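Local atomic coordinates of WbmS, polysaccharide deacetylase involved in O-antigen biosynthesis (Bordetella bronchiseptica, PDB entry 3HFT), a protein that probably removes acetyl groups from a polysaccharide during O-antigen biosynthesis, as a zinc-binding member of the polysaccharide deacetylase family. Residues Ile39-Asp44 with Leu205-Ile210; Pro93-Leu98 with Glu105-Ile110; Leu129-Ser134 with Asp147-Val152. All blocks are in the same frame, centred on the assembly; numbering follows the deposited sequence.

Contact 1 of 3, residues Ile39-Asp44 with Leu205-Ile210; sequences IFLTFD and LDFHPI. With EDO (1,2-ethanediol), chain F.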
ATOM      1  N   ILE A  39     -11.965  10.218  14.238  1.00 32.11           N
ATOM      2  CA  ILE A  39     -11.380  10.979  13.148  1.00 31.63           C
ATOM      3  C   ILE A  39      -9.942  11.321  13.512  1.00 32.95           C
ATOM      4  O   ILE A  39      -9.655  11.784  14.631  1.00 32.09           O
ATOM      5  CB  ILE A  39     -12.172  12.256  12.885  1.00 33.21           C
ATOM      6  CG1 ILE A  39     -13.639  11.909  12.526  1.00 33.69           C
ATOM      7  CG2 ILE A  39     -11.475  13.072  11.805  1.00 32.59           C
ATOM      8  CD1 ILE A  39     -14.606  13.104  12.530  1.00 34.41           C
ATOM      9  N   PHE A  40      -9.041  11.030  12.589  1.00 31.54           N
ATOM     10  CA  PHE A  40      -7.616  11.338  12.748  1.00 32.25           C
ATOM     11  C   PHE A  40      -7.178  12.319  11.660  1.00 32.71           C
ATOM     12  O   PHE A  40      -6.987  11.941  10.494  1.00 33.53           O
ATOM     13  CB  PHE A  40      -6.786  10.057  12.652  1.00 31.45           C
ATOM     14  CG  PHE A  40      -7.105   9.041  13.717  1.00 31.84           C
ATOM     15  CD1 PHE A  40      -8.235   8.274  13.636  1.00 31.88           C
ATOM     16  CD2 PHE A  40      -6.288   8.897  14.826  1.00 31.99           C
ATOM     17  CE1 PHE A  40      -8.552   7.356  14.625  1.00 33.32           C
ATOM     18  CE2 PHE A  40      -6.586   7.961  15.804  1.00 33.17           C
ATOM     19  CZ  PHE A  40      -7.730   7.203  15.703  1.00 34.30           C
ATOM     20  N   LEU A  41      -7.092  13.603  12.011  1.00 31.49           N
ATOM     21  CA  LEU A  41      -6.642  14.615  11.062  1.00 32.78           C
ATOM     22  C   LEU A  41      -5.129  14.532  10.994  1.00 30.75           C
ATOM     23  O   LEU A  41      -4.433  14.552  12.043  1.00 33.31           O
ATOM     24  CB  LEU A  41      -7.070  16.014  11.512  1.00 32.91           C
ATOM     25  CG  LEU A  41      -8.572  16.315  11.582  1.00 36.47           C
ATOM     26  CD1 LEU A  41      -8.820  17.707  12.212  1.00 34.61           C
ATOM     27  CD2 LEU A  41      -9.191  16.221  10.210  1.00 37.26           C
ATOM     28  N   THR A  42      -4.612  14.399   9.784  1.00 32.24           N
ATOM     29  CA  THR A  42      -3.184  14.301   9.566  1.00 32.20           C
ATOM     30  C   THR A  42      -2.766  15.350   8.529  1.00 34.00           C
ATOM     31  O   THR A  42      -3.511  15.651   7.595  1.00 33.49           O
ATOM     32  CB  THR A  42      -2.736  12.866   9.148  1.00 32.96           C
ATOM     33  OG1 THR A  42      -3.189  12.571   7.824  1.00 33.07           O
ATOM     34  CG2 THR A  42      -3.237  11.793  10.152  1.00 31.44           C
ATOM     35  N   PHE A  43      -1.568  15.889   8.725  1.00 32.84           N
ATOM     36  CA  PHE A  43      -1.033  16.937   7.891  1.00 32.47           C
ATOM     37  C   PHE A  43       0.347  16.588   7.381  1.00 33.17           C
ATOM     38  O   PHE A  43       1.261  16.421   8.149  1.00 33.07           O
ATOM     39  CB  PHE A  43      -1.010  18.231   8.705  1.00 32.49           C
ATOM     40  CG  PHE A  43      -2.387  18.677   9.112  1.00 32.55           C
ATOM     41  CD1 PHE A  43      -3.133  19.488   8.273  1.00 36.00           C
ATOM     42  CD2 PHE A  43      -2.940  18.248  10.301  1.00 32.75           C
ATOM     43  CE1 PHE A  43      -4.423  19.838   8.602  1.00 34.31           C
ATOM     44  CE2 PHE A  43      -4.220  18.594  10.656  1.00 36.64           C
ATOM     45  CZ  PHE A  43      -4.969  19.381   9.808  1.00 36.52           C
ATOM     46  N   ASP A  44       0.461  16.432   6.071  1.00 34.21           N
ATOM     47  CA  ASP A  44       1.721  16.231   5.381  1.00 32.37           C
ATOM     48  C   ASP A  44       2.239  17.655   5.044  1.00 33.72           C
ATOM     49  O   ASP A  44       1.664  18.375   4.199  1.00 34.73           O
ATOM     50  CB  ASP A  44       1.522  15.459   4.089  1.00 32.57           C
ATOM     51  CG  ASP A  44       1.163  13.991   4.321  1.00 38.48           C
ATOM     52  OD1 ASP A  44       1.231  13.509   5.468  1.00 36.59           O
ATOM     53  OD2 ASP A  44       0.826  13.320   3.322  1.00 37.88           O
ATOM     54  N   LEU A 205      -7.738  11.331   7.611  1.00 30.24           N
ATOM     55  CA  LEU A 205      -7.748  12.266   6.484  1.00 33.81           C
ATOM     56  C   LEU A 205      -6.390  12.934   6.424  1.00 34.53           C
ATOM     57  O   LEU A 205      -5.760  13.163   7.470  1.00 36.18           O
ATOM     58  CB  LEU A 205      -8.860  13.313   6.635  1.00 32.85           C
ATOM     59  CG  LEU A 205     -10.308  12.814   6.631  1.00 35.57           C
ATOM     60  CD1 LEU A 205     -10.789  12.458   8.060  1.00 31.40           C
ATOM     61  CD2 LEU A 205     -11.254  13.842   6.052  1.00 35.27           C
ATOM     62  N   ASP A 206      -5.931  13.233   5.211  1.00 32.57           N
ATOM     63  CA  ASP A 206      -4.645  13.867   4.981  1.00 32.16           C
ATOM     64  C   ASP A 206      -4.819  15.214   4.272  1.00 33.24           C
ATOM     65  O   ASP A 206      -5.345  15.275   3.147  1.00 33.87           O
ATOM     66  CB  ASP A 206      -3.786  12.957   4.123  1.00 30.88           C
ATOM     67  CG  ASP A 206      -2.364  13.472   3.911  1.00 38.46           C
ATOM     68  OD1 ASP A 206      -1.947  14.448   4.579  1.00 36.79           O
ATOM     69  OD2 ASP A 206      -1.653  12.816   3.095  1.00 38.58           O
ATOM     70  N   PHE A 207      -4.357  16.278   4.932  1.00 32.07           N
ATOM     71  CA  PHE A 207      -4.371  17.641   4.365  1.00 34.40           C
ATOM     72  C   PHE A 207      -2.948  18.182   4.212  1.00 33.54           C
ATOM     73  O   PHE A 207      -2.074  17.850   4.988  1.00 34.75           O
ATOM     74  CB  PHE A 207      -5.116  18.605   5.275  1.00 35.33           C
ATOM     75  CG  PHE A 207      -6.603  18.362   5.372  1.00 32.30           C
ATOM     76  CD1 PHE A 207      -7.122  17.486   6.301  1.00 32.85           C
ATOM     77  CD2 PHE A 207      -7.485  19.066   4.551  1.00 33.12           C
ATOM     78  CE1 PHE A 207      -8.516  17.306   6.401  1.00 32.59           C
ATOM     79  CE2 PHE A 207      -8.857  18.874   4.632  1.00 35.37           C
ATOM     80  CZ  PHE A 207      -9.367  17.982   5.554  1.00 33.47           C
ATOM     81  N   HIS A 208      -2.757  19.045   3.231  1.00 33.44           N
ATOM     82  CA  HIS A 208      -1.507  19.786   3.044  1.00 33.56           C
ATOM     83  C   HIS A 208      -1.754  21.259   3.372  1.00 32.60           C
ATOM     84  O   HIS A 208      -2.721  21.844   2.897  1.00 33.11           O
ATOM     85  CB  HIS A 208      -1.004  19.666   1.608  1.00 33.49           C
ATOM     86  CG  HIS A 208      -0.743  18.256   1.194  1.00 35.22           C
ATOM     87  ND1 HIS A 208      -1.742  17.429   0.711  1.00 34.61           N
ATOM     88  CD2 HIS A 208       0.378  17.506   1.253  1.00 36.19           C
ATOM     89  CE1 HIS A 208      -1.229  16.232   0.468  1.00 42.10           C
ATOM     90  NE2 HIS A 208       0.053  16.247   0.800  1.00 38.07           N
ATOM     91  N   PRO A 209      -0.872  21.846   4.192  1.00 32.05           N
ATOM     92  CA  PRO A 209      -0.934  23.262   4.530  1.00 31.87           C
ATOM     93  C   PRO A 209      -1.126  24.167   3.319  1.00 32.37           C
ATOM     94  O   PRO A 209      -1.971  25.067   3.378  1.00 31.50           O
ATOM     95  CB  PRO A 209       0.398  23.498   5.232  1.00 33.53           C
ATOM     96  CG  PRO A 209       0.619  22.228   5.968  1.00 31.66           C
ATOM     97  CD  PRO A 209       0.148  21.148   4.988  1.00 31.20           C
ATOM     98  N   ILE A 210      -0.410  23.885   2.227  1.00 32.15           N
ATOM     99  CA  ILE A 210      -0.537  24.684   1.009  1.00 32.48           C
ATOM    100  C   ILE A 210      -1.978  24.670   0.496  1.00 31.27           C
ATOM    101  O   ILE A 210      -2.502  25.708   0.089  1.00 32.65           O
ATOM    102  CB  ILE A 210       0.485  24.279  -0.113  1.00 32.67           C
ATOM    103  CG1 ILE A 210       0.523  25.380  -1.186  1.00 34.82           C
ATOM    104  CG2 ILE A 210       0.188  22.846  -0.736  1.00 31.41           C
ATOM    105  CD1 ILE A 210       0.927  26.827  -0.650  1.00 29.68           C
TER
HETATM  106  C1  EDO F 261       1.804  11.907   0.006  1.00 45.88           C
HETATM  107  O1  EDO F 261       2.879  12.542  -0.718  1.00 36.55           O
HETATM  108  C2  EDO F 261       0.850  13.003   0.482  1.00 48.48           C
HETATM  109  O2  EDO F 261       1.572  14.142   1.043  1.00 40.66           O

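Contact 2 of 3, residues Pro93-Leu98 with Glu105-Ile110; sequences PNFNPL and EGVQEI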
ATOM      1  N   PRO A  93       9.496  11.349   5.355  1.00 34.90           N
ATOM      2  CA  PRO A  93      10.720  11.133   4.597  1.00 33.92           C
ATOM      3  C   PRO A  93      10.437  11.143   3.093  1.00 34.75           C
ATOM      4  O   PRO A  93       9.357  10.704   2.660  1.00 35.32           O
ATOM      5  CB  PRO A  93      11.159   9.730   5.046  1.00 35.41           C
ATOM      6  CG  PRO A  93       9.911   9.057   5.402  1.00 34.26           C
ATOM      7  CD  PRO A  93       9.093  10.125   6.080  1.00 32.76           C
ATOM      8  N   ASN A  94      11.405  11.640   2.321  1.00 35.52           N
ATOM      9  CA  ASN A  94      11.288  11.723   0.877  1.00 35.76           C
ATOM     10  C   ASN A  94      12.253  10.813   0.153  1.00 36.46           C
ATOM     11  O   ASN A  94      13.460  11.128   0.029  1.00 32.48           O
ATOM     12  CB  ASN A  94      11.547  13.142   0.416  1.00 37.20           C
ATOM     13  CG  ASN A  94      11.348  13.304  -1.077  1.00 39.30           C
ATOM     14  OD1 ASN A  94      10.699  12.483  -1.741  1.00 36.60           O
ATOM     15  ND2 ASN A  94      11.868  14.386  -1.602  1.00 36.10           N
ATOM     16  N   PHE A  95      11.731   9.681  -0.318  1.00 32.12           N
ATOM     17  CA  PHE A  95      12.546   8.700  -1.011  1.00 34.37           C
ATOM     18  C   PHE A  95      12.432   8.804  -2.528  1.00 34.70           C
ATOM     19  O   PHE A  95      13.066   8.015  -3.230  1.00 37.63           O
ATOM     20  CB  PHE A  95      12.163   7.278  -0.593  1.00 33.75           C
ATOM     21  CG  PHE A  95      12.201   7.024   0.903  1.00 32.69           C
ATOM     22  CD1 PHE A  95      13.387   7.131   1.620  1.00 35.75           C
ATOM     23  CD2 PHE A  95      11.048   6.611   1.576  1.00 32.73           C
ATOM     24  CE1 PHE A  95      13.425   6.874   2.997  1.00 33.55           C
ATOM     25  CE2 PHE A  95      11.085   6.330   2.945  1.00 33.98           C
ATOM     26  CZ  PHE A  95      12.270   6.469   3.661  1.00 35.40           C
ATOM     27  N   ASN A  96      11.698   9.797  -3.028  1.00 34.52           N
ATOM     28  CA  ASN A  96      11.531   9.986  -4.471  1.00 35.76           C
ATOM     29  C   ASN A  96      12.835  10.078  -5.244  1.00 36.34           C
ATOM     30  O   ASN A  96      12.955   9.495  -6.314  1.00 39.77           O
ATOM     31  CB  ASN A  96      10.655  11.218  -4.790  1.00 35.48           C
ATOM     32  CG  ASN A  96       9.175  10.932  -4.683  1.00 39.96           C
ATOM     33  OD1 ASN A  96       8.746   9.765  -4.680  1.00 41.97           O
ATOM     34  ND2 ASN A  96       8.369  12.002  -4.604  1.00 42.42           N
ATOM     35  N   PRO A  97      13.830  10.795  -4.720  1.00 35.40           N
ATOM     36  CA  PRO A  97      15.096  10.841  -5.482  1.00 37.30           C
ATOM     37  C   PRO A  97      15.711   9.466  -5.769  1.00 38.15           C
ATOM     38  O   PRO A  97      16.462   9.303  -6.722  1.00 36.77           O
ATOM     39  CB  PRO A  97      16.015  11.658  -4.571  1.00 37.26           C
ATOM     40  CG  PRO A  97      15.053  12.518  -3.762  1.00 36.91           C
ATOM     41  CD  PRO A  97      13.884  11.630  -3.505  1.00 35.76           C
ATOM     42  N   LEU A  98      15.375   8.470  -4.959  1.00 37.78           N
ATOM     43  CA  LEU A  98      15.899   7.137  -5.175  1.00 37.03           C
ATOM     44  C   LEU A  98      15.259   6.513  -6.411  1.00 37.86           C
ATOM     45  O   LEU A  98      15.869   5.694  -7.109  1.00 37.71           O
ATOM     46  CB  LEU A  98      15.646   6.267  -3.949  1.00 36.76           C
ATOM     47  CG  LEU A  98      16.196   6.778  -2.615  1.00 39.32           C
ATOM     48  CD1 LEU A  98      15.822   5.790  -1.519  1.00 36.57           C
ATOM     49  CD2 LEU A  98      17.695   6.992  -2.663  1.00 35.68           C
ATOM     50  N   GLU A 105      22.712   7.518  -2.489  1.00 43.72           N
ATOM     51  CA  GLU A 105      22.274   6.986  -1.210  1.00 44.78           C
ATOM     52  C   GLU A 105      21.118   6.040  -1.376  1.00 41.94           C
ATOM     53  O   GLU A 105      20.562   5.939  -2.449  1.00 41.41           O
ATOM     54  CB  GLU A 105      21.723   8.107  -0.352  1.00 45.06           C
ATOM     55  CG  GLU A 105      22.700   9.154  -0.014  1.00 49.81           C
ATOM     56  CD  GLU A 105      22.101  10.161   0.907  1.00 48.59           C
ATOM     57  OE1 GLU A 105      20.905  10.457   0.753  1.00 45.94           O
ATOM     58  OE2 GLU A 105      22.836  10.638   1.787  1.00 61.07           O
ATOM     59  N   GLY A 106      20.759   5.381  -0.279  1.00 41.23           N
ATOM     60  CA  GLY A 106      19.547   4.559  -0.221  1.00 39.73           C
ATOM     61  C   GLY A 106      18.573   5.098   0.816  1.00 38.99           C
ATOM     62  O   GLY A 106      18.696   6.233   1.307  1.00 37.33           O
ATOM     63  N   VAL A 107      17.600   4.263   1.148  1.00 38.01           N
ATOM     64  CA  VAL A 107      16.581   4.605   2.114  1.00 37.94           C
ATOM     65  C   VAL A 107      17.176   4.978   3.482  1.00 37.35           C
ATOM     66  O   VAL A 107      16.773   5.968   4.077  1.00 35.70           O
ATOM     67  CB  VAL A 107      15.543   3.440   2.247  1.00 36.51           C
ATOM     68  CG1 VAL A 107      14.758   3.546   3.543  1.00 39.09           C
ATOM     69  CG2 VAL A 107      14.593   3.426   1.013  1.00 34.58           C
ATOM     70  N   GLN A 108      18.140   4.199   3.957  1.00 37.48           N
ATOM     71  CA  GLN A 108      18.663   4.365   5.308  1.00 37.22           C
ATOM     72  C   GLN A 108      19.154   5.771   5.617  1.00 38.09           C
ATOM     73  O   GLN A 108      18.807   6.343   6.653  1.00 37.98           O
ATOM     74  CB  GLN A 108      19.778   3.352   5.575  1.00 37.91           C
ATOM     75  CG  GLN A 108      20.391   3.487   6.962  1.00 40.06           C
ATOM     76  N   GLU A 109      19.971   6.322   4.724  1.00 36.95           N
ATOM     77  CA  GLU A 109      20.529   7.644   4.925  1.00 36.29           C
ATOM     78  C   GLU A 109      19.419   8.677   4.993  1.00 36.24           C
ATOM     79  O   GLU A 109      19.433   9.544   5.875  1.00 34.81           O
ATOM     80  CB  GLU A 109      21.500   8.020   3.805  1.00 34.29           C
ATOM     81  CG  GLU A 109      22.784   7.180   3.745  1.00 39.34           C
ATOM     82  CD  GLU A 109      22.681   5.944   2.863  1.00 45.31           C
ATOM     83  OE1 GLU A 109      21.559   5.482   2.560  1.00 40.49           O
ATOM     84  OE2 GLU A 109      23.747   5.415   2.479  1.00 52.60           O
ATOM     85  N   ILE A 110      18.458   8.577   4.075  1.00 35.56           N
ATOM     86  CA  ILE A 110      17.354   9.548   4.018  1.00 35.22           C
ATOM     87  C   ILE A 110      16.447   9.463   5.262  1.00 36.25           C
ATOM     88  O   ILE A 110      16.038  10.487   5.825  1.00 34.22           O
ATOM     89  CB  ILE A 110      16.515   9.384   2.707  1.00 35.14           C
ATOM     90  CG1 ILE A 110      17.336   9.778   1.463  1.00 36.95           C
ATOM     91  CG2 ILE A 110      15.223  10.218   2.771  1.00 33.64           C
ATOM     92  CD1 ILE A 110      16.709   9.359   0.134  1.00 33.57           C
TER

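Contact 3 of 3, residues Leu129-Ser134 with Asp147-Val152; sequences LVQATS and DCNILV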
ATOM      1  N   LEU A 129       4.013   8.378  -0.803  1.00 32.04           N
ATOM      2  CA  LEU A 129       3.608   7.046  -0.359  1.00 33.66           C
ATOM      3  C   LEU A 129       4.578   5.989  -0.829  1.00 32.47           C
ATOM      4  O   LEU A 129       4.200   4.864  -1.183  1.00 33.23           O
ATOM      5  CB  LEU A 129       2.158   6.773  -0.820  1.00 34.58           C
ATOM      6  CG  LEU A 129       1.107   7.781  -0.320  1.00 37.02           C
ATOM      7  CD1 LEU A 129      -0.324   7.352  -0.680  1.00 30.23           C
ATOM      8  CD2 LEU A 129       1.215   8.009   1.196  1.00 34.23           C
ATOM      9  N   VAL A 130       5.862   6.355  -0.827  1.00 33.68           N
ATOM     10  CA  VAL A 130       6.899   5.409  -1.170  1.00 30.22           C
ATOM     11  C   VAL A 130       7.014   4.385  -0.036  1.00 31.72           C
ATOM     12  O   VAL A 130       7.253   4.734   1.130  1.00 31.38           O
ATOM     13  CB  VAL A 130       8.291   6.077  -1.421  1.00 30.60           C
ATOM     14  CG1 VAL A 130       9.325   4.972  -1.787  1.00 31.91           C
ATOM     15  CG2 VAL A 130       8.252   7.181  -2.497  1.00 30.43           C
ATOM     16  N   GLN A 131       6.861   3.108  -0.367  1.00 32.68           N
ATOM     17  CA  GLN A 131       6.877   2.044   0.639  1.00 33.03           C
ATOM     18  C   GLN A 131       7.345   0.751  -0.010  1.00 33.76           C
ATOM     19  O   GLN A 131       7.362   0.636  -1.253  1.00 31.15           O
ATOM     20  CB  GLN A 131       5.483   1.887   1.239  1.00 37.20           C
ATOM     21  CG  GLN A 131       4.415   1.612   0.203  1.00 36.56           C
ATOM     22  CD  GLN A 131       3.016   1.922   0.699  1.00 33.71           C
ATOM     23  OE1 GLN A 131       2.417   1.121   1.421  1.00 34.85           O
ATOM     24  NE2 GLN A 131       2.478   3.089   0.291  1.00 31.99           N
ATOM     25  N   ALA A 132       7.788  -0.183   0.843  1.00 31.79           N
ATOM     26  CA  ALA A 132       8.296  -1.469   0.428  1.00 30.30           C
ATOM     27  C   ALA A 132       8.452  -2.274   1.719  1.00 31.08           C
ATOM     28  O   ALA A 132       8.561  -1.712   2.817  1.00 31.26           O
ATOM     29  CB  ALA A 132       9.719  -1.312  -0.244  1.00 29.03           C
ATOM     30  N   THR A 133       8.520  -3.582   1.587  1.00 30.82           N
ATOM     31  CA  THR A 133       8.796  -4.409   2.741  1.00 30.95           C
ATOM     32  C   THR A 133      10.075  -3.979   3.467  1.00 33.62           C
ATOM     33  O   THR A 133      10.081  -3.929   4.703  1.00 36.33           O
ATOM     34  CB  THR A 133       8.798  -5.876   2.357  1.00 32.30           C
ATOM     35  OG1 THR A 133       7.457  -6.224   1.921  1.00 35.24           O
ATOM     36  CG2 THR A 133       9.217  -6.777   3.563  1.00 32.88           C
ATOM     37  N   SER A 134      11.169  -3.690   2.752  1.00 32.10           N
ATOM     38  CA  SER A 134      12.404  -3.322   3.447  1.00 33.59           C
ATOM     39  C   SER A 134      12.261  -1.952   4.116  1.00 32.91           C
ATOM     40  O   SER A 134      12.812  -1.717   5.191  1.00 33.84           O
ATOM     41  CB  SER A 134      13.578  -3.286   2.486  1.00 34.04           C
ATOM     42  OG  SER A 134      13.347  -2.282   1.532  1.00 34.43           O
ATOM     43  N   ASP A 147       2.632   2.961  10.659  1.00 30.94           N
ATOM     44  CA  ASP A 147       2.789   3.266   9.247  1.00 31.56           C
ATOM     45  C   ASP A 147       1.467   3.809   8.667  1.00 32.82           C
ATOM     46  O   ASP A 147       0.417   3.187   8.830  1.00 35.53           O
ATOM     47  CB  ASP A 147       3.254   2.034   8.469  1.00 32.79           C
ATOM     48  CG  ASP A 147       3.245   2.271   6.979  1.00 34.85           C
ATOM     49  OD1 ASP A 147       2.154   2.079   6.367  1.00 35.85           O
ATOM     50  OD2 ASP A 147       4.318   2.656   6.448  1.00 41.08           O
ATOM     51  N   CYS A 148       1.524   4.972   8.021  1.00 31.76           N
ATOM     52  CA  CYS A 148       0.352   5.659   7.501  1.00 32.62           C
ATOM     53  C   CYS A 148       0.400   5.785   5.985  1.00 35.01           C
ATOM     54  O   CYS A 148      -0.113   6.737   5.432  1.00 33.01           O
ATOM     55  CB  CYS A 148       0.233   7.046   8.136  1.00 32.69           C
ATOM     56  SG  CYS A 148      -0.002   6.896   9.939  1.00 37.06           S
ATOM     57  N   ASN A 149       0.957   4.771   5.321  1.00 35.06           N
ATOM     58  CA  ASN A 149       1.209   4.811   3.863  1.00 34.74           C
ATOM     59  C   ASN A 149       0.165   4.175   2.927  1.00 33.95           C
ATOM     60  O   ASN A 149       0.263   4.323   1.722  1.00 35.31           O
ATOM     61  CB  ASN A 149       2.563   4.149   3.594  1.00 33.53           C
ATOM     62  CG  ASN A 149       3.721   5.099   3.870  1.00 35.94           C
ATOM     63  OD1 ASN A 149       3.718   6.199   3.369  1.00 34.38           O
ATOM     64  ND2 ASN A 149       4.714   4.658   4.616  1.00 33.97           N
ATOM     65  N   ILE A 150      -0.815   3.468   3.481  1.00 31.87           N
ATOM     66  CA  ILE A 150      -1.883   2.829   2.674  1.00 32.46           C
ATOM     67  C   ILE A 150      -3.091   3.760   2.561  1.00 34.23           C
ATOM     68  O   ILE A 150      -3.708   4.125   3.583  1.00 33.70           O
ATOM     69  CB  ILE A 150      -2.394   1.513   3.310  1.00 34.47           C
ATOM     70  CG1 ILE A 150      -1.287   0.438   3.379  1.00 40.21           C
ATOM     71  CG2 ILE A 150      -3.596   0.918   2.483  1.00 30.58           C
ATOM     72  CD1 ILE A 150      -0.920  -0.128   2.086  1.00 41.80           C
ATOM     73  N   LEU A 151      -3.438   4.124   1.331  1.00 33.20           N
ATOM     74  CA  LEU A 151      -4.591   4.936   1.070  1.00 33.16           C
ATOM     75  C   LEU A 151      -5.645   4.068   0.414  1.00 33.99           C
ATOM     76  O   LEU A 151      -5.475   3.613  -0.694  1.00 32.50           O
ATOM     77  CB  LEU A 151      -4.236   6.122   0.175  1.00 36.75           C
ATOM     78  CG  LEU A 151      -5.231   7.295   0.041  1.00 35.54           C
ATOM     79  CD1 LEU A 151      -4.564   8.452  -0.748  1.00 31.41           C
ATOM     80  CD2 LEU A 151      -6.595   6.958  -0.588  1.00 33.96           C
ATOM     81  N   VAL A 152      -6.744   3.808   1.128  1.00 31.88           N
ATOM     82  CA  VAL A 152      -7.879   3.124   0.552  1.00 30.54           C
ATOM     83  C   VAL A 152      -9.015   4.147   0.493  1.00 31.64           C
ATOM     84  O   VAL A 152      -9.507   4.593   1.516  1.00 32.86           O
ATOM     85  CB  VAL A 152      -8.323   1.909   1.420  1.00 33.18           C
ATOM     86  CG1 VAL A 152      -9.546   1.260   0.779  1.00 32.72           C
ATOM     87  CG2 VAL A 152      -7.148   0.906   1.595  1.00 30.31           C
TER

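Contact 1 of 3, residues Ile39-Asp44 with Leu205-Ile210
Thr42 lies between Leu205 and Phe207 in a parallel pairing of strands 39-44 and 205-207 of the central sheet, whose short axes are 33° apart. Backbone bonds run from Leu205 N to Phe40 O, Thr42 N to Leu205 O, Phe207 N to Thr42 O (2.9 Å) and Asp44 N to Phe207 O. Leu205 O takes a second bond, from Thr42 OG1 at 2.7 Å, which reaches it from above the carbonyl plane; chi1 of 70° sets OG1 between the backbone N and the carbonyl carbon. On the same face the side chains of Asp44 and Asp206 cross at about a right angle, their carboxylate planes 70° apart, with OD2 of Asp44 and OD2 of Asp206 2.5 Å apart. Asp44 OD1 is salt-bridged to Arg125, which also bonds Thr42 OG1. At the strand end Asp44 touches zinc ligand His92. His208 NE2 gives a nearly straight bond to O2 (2.6 Å) of an ethanediol probably from the crystallisation liquor. The other face is apolar: Phe43 and Phe207 lie side by side, rings slid apart with centroids 5.9 Å apart, and Phe43 CE1 meets Phe207 CB, while Leu41 CD2 reaches Phe207 CE1 at 4.0 Å. Helix 245-256 packs on Leu41, Leu205 and Phe207, helix 50-63 on Phe43 and Pro209, and strand 67-71 continues the sheet beyond 39-44.

Contact 2 of 3, residues Pro93-Leu98 with Glu105-Ile110
Phe95 and Leu98 face Val107 and Ile110 where two consecutive short helices begin, and no hydrogen bond joins the segments. The backbones come nearest at Phe95 and Val107, whose CA atoms are 6.5 Å apart, and at Leu98 and Gly106. Each segment carries its own polar brace at its turn. Asn94 OD1 accepts from Asn96 N from above its amide plane, a capping bond at the start of a weakly bonded helix, and Leu98 N bonds to Phe95 O. Gly106 is the N-cap of helix 107-115, and its N donates to Glu109 OE1 at 3.0 Å.

The side chains supply the cohesion. Val107 lies against one side of the Phe95 ring: CG2 sits over the face, offset toward the rim and 4.3 Å from the centroid in a CH-pi contact, while CG1 touches CE1 of Phe95 at 3.6 Å. Val107 CG1 is anti to the backbone N (chi1 161°), which turns both methyls to the Phe95 ring. Ile110 crosses the same ring obliquely, its CG2 meeting Phe95 CD1 and also lying 3.4 Å from Asn94 O. Leu98 and Ile110 meet tip to tip, CD2 of Leu98 lying 3.8 Å from CD1 of Ile110. Leu98 CD1 packs on Val107 CG2 and on the backbone at Gly106, and its CD2 comes close to Glu105 O.

Ile135 of helix 133-141 touches both Phe95 and Val107, and Leu98 packs against Leu98 of the second subunit. The arrangement is two short consecutive helices joined by a loop and packed through apolar side chains, built on the loop that follows zinc ligand His92 and forming part of the interface with the second subunit.

Contact 3 of 3, residues Leu129-Ser134 with Asp147-Val152
The loop 129-132, which follows zinc ligand His127 and leads into helix 133-141, is tied here through Leu129 and Gln131 to the turn at Asn149 that leaves strand 146-147. Gln131 NE2 donates twice: to Asn149 O across the contact and to Leu129 O in its own segment, both at 2.9 Å. Each acceptor is met from above its carbonyl plane, and Leu129 O lies in the plane of the Gln131 amide. A chi2 of -160° extends the Gln131 chain beyond CG and brings its CD to 3.7 Å from Asn149 CB. The side chains of Gln131 and Asn149 slide past each other in opposite directions, their amide planes 51° apart. Gln131 OE1 lies 3.6 Å from Ile150 CD1 and bonds to Arg172. Asp147 fixes Asn149: OD1 accepts from Asn149 N, an Asx turn, and OD2 takes Asn149 ND2 at 2.7 Å. Leu129 CD2 passes Asn149 OD1 at 3.8 Å, while its CD1 reaches Leu151 CB. Two bonds from NE2 and one to OE1 thus set the Gln131 amide's orientation, and the buried Asn149 amide is bound at both ends, by Asp147 and by the backbone N of Ser126.

In the fold
Contact 1 pairs the middle strand of the parallel sheet with its neighbour, its centre about 4 Å from that of the chain; those of contacts 2 and 3 lie about 19 and 13 Å out. Their centres are about 14 Å apart and about 23 and 16 Å from that of contact 1; both fall in sequence between its strands. They touch where Val130 CG2 meets Asn96 OD1 at 3.4 Å and Val130 CG1 packs on Phe95 CB, and both reach the second subunit. The zinc, held by Asp46, His92 and His127, is about 4 Å from the Asp44 side chain and about 8 Å from that of Asn94. Arg125 joins contacts 1 and 3, meeting Asp44 and Cys148 O.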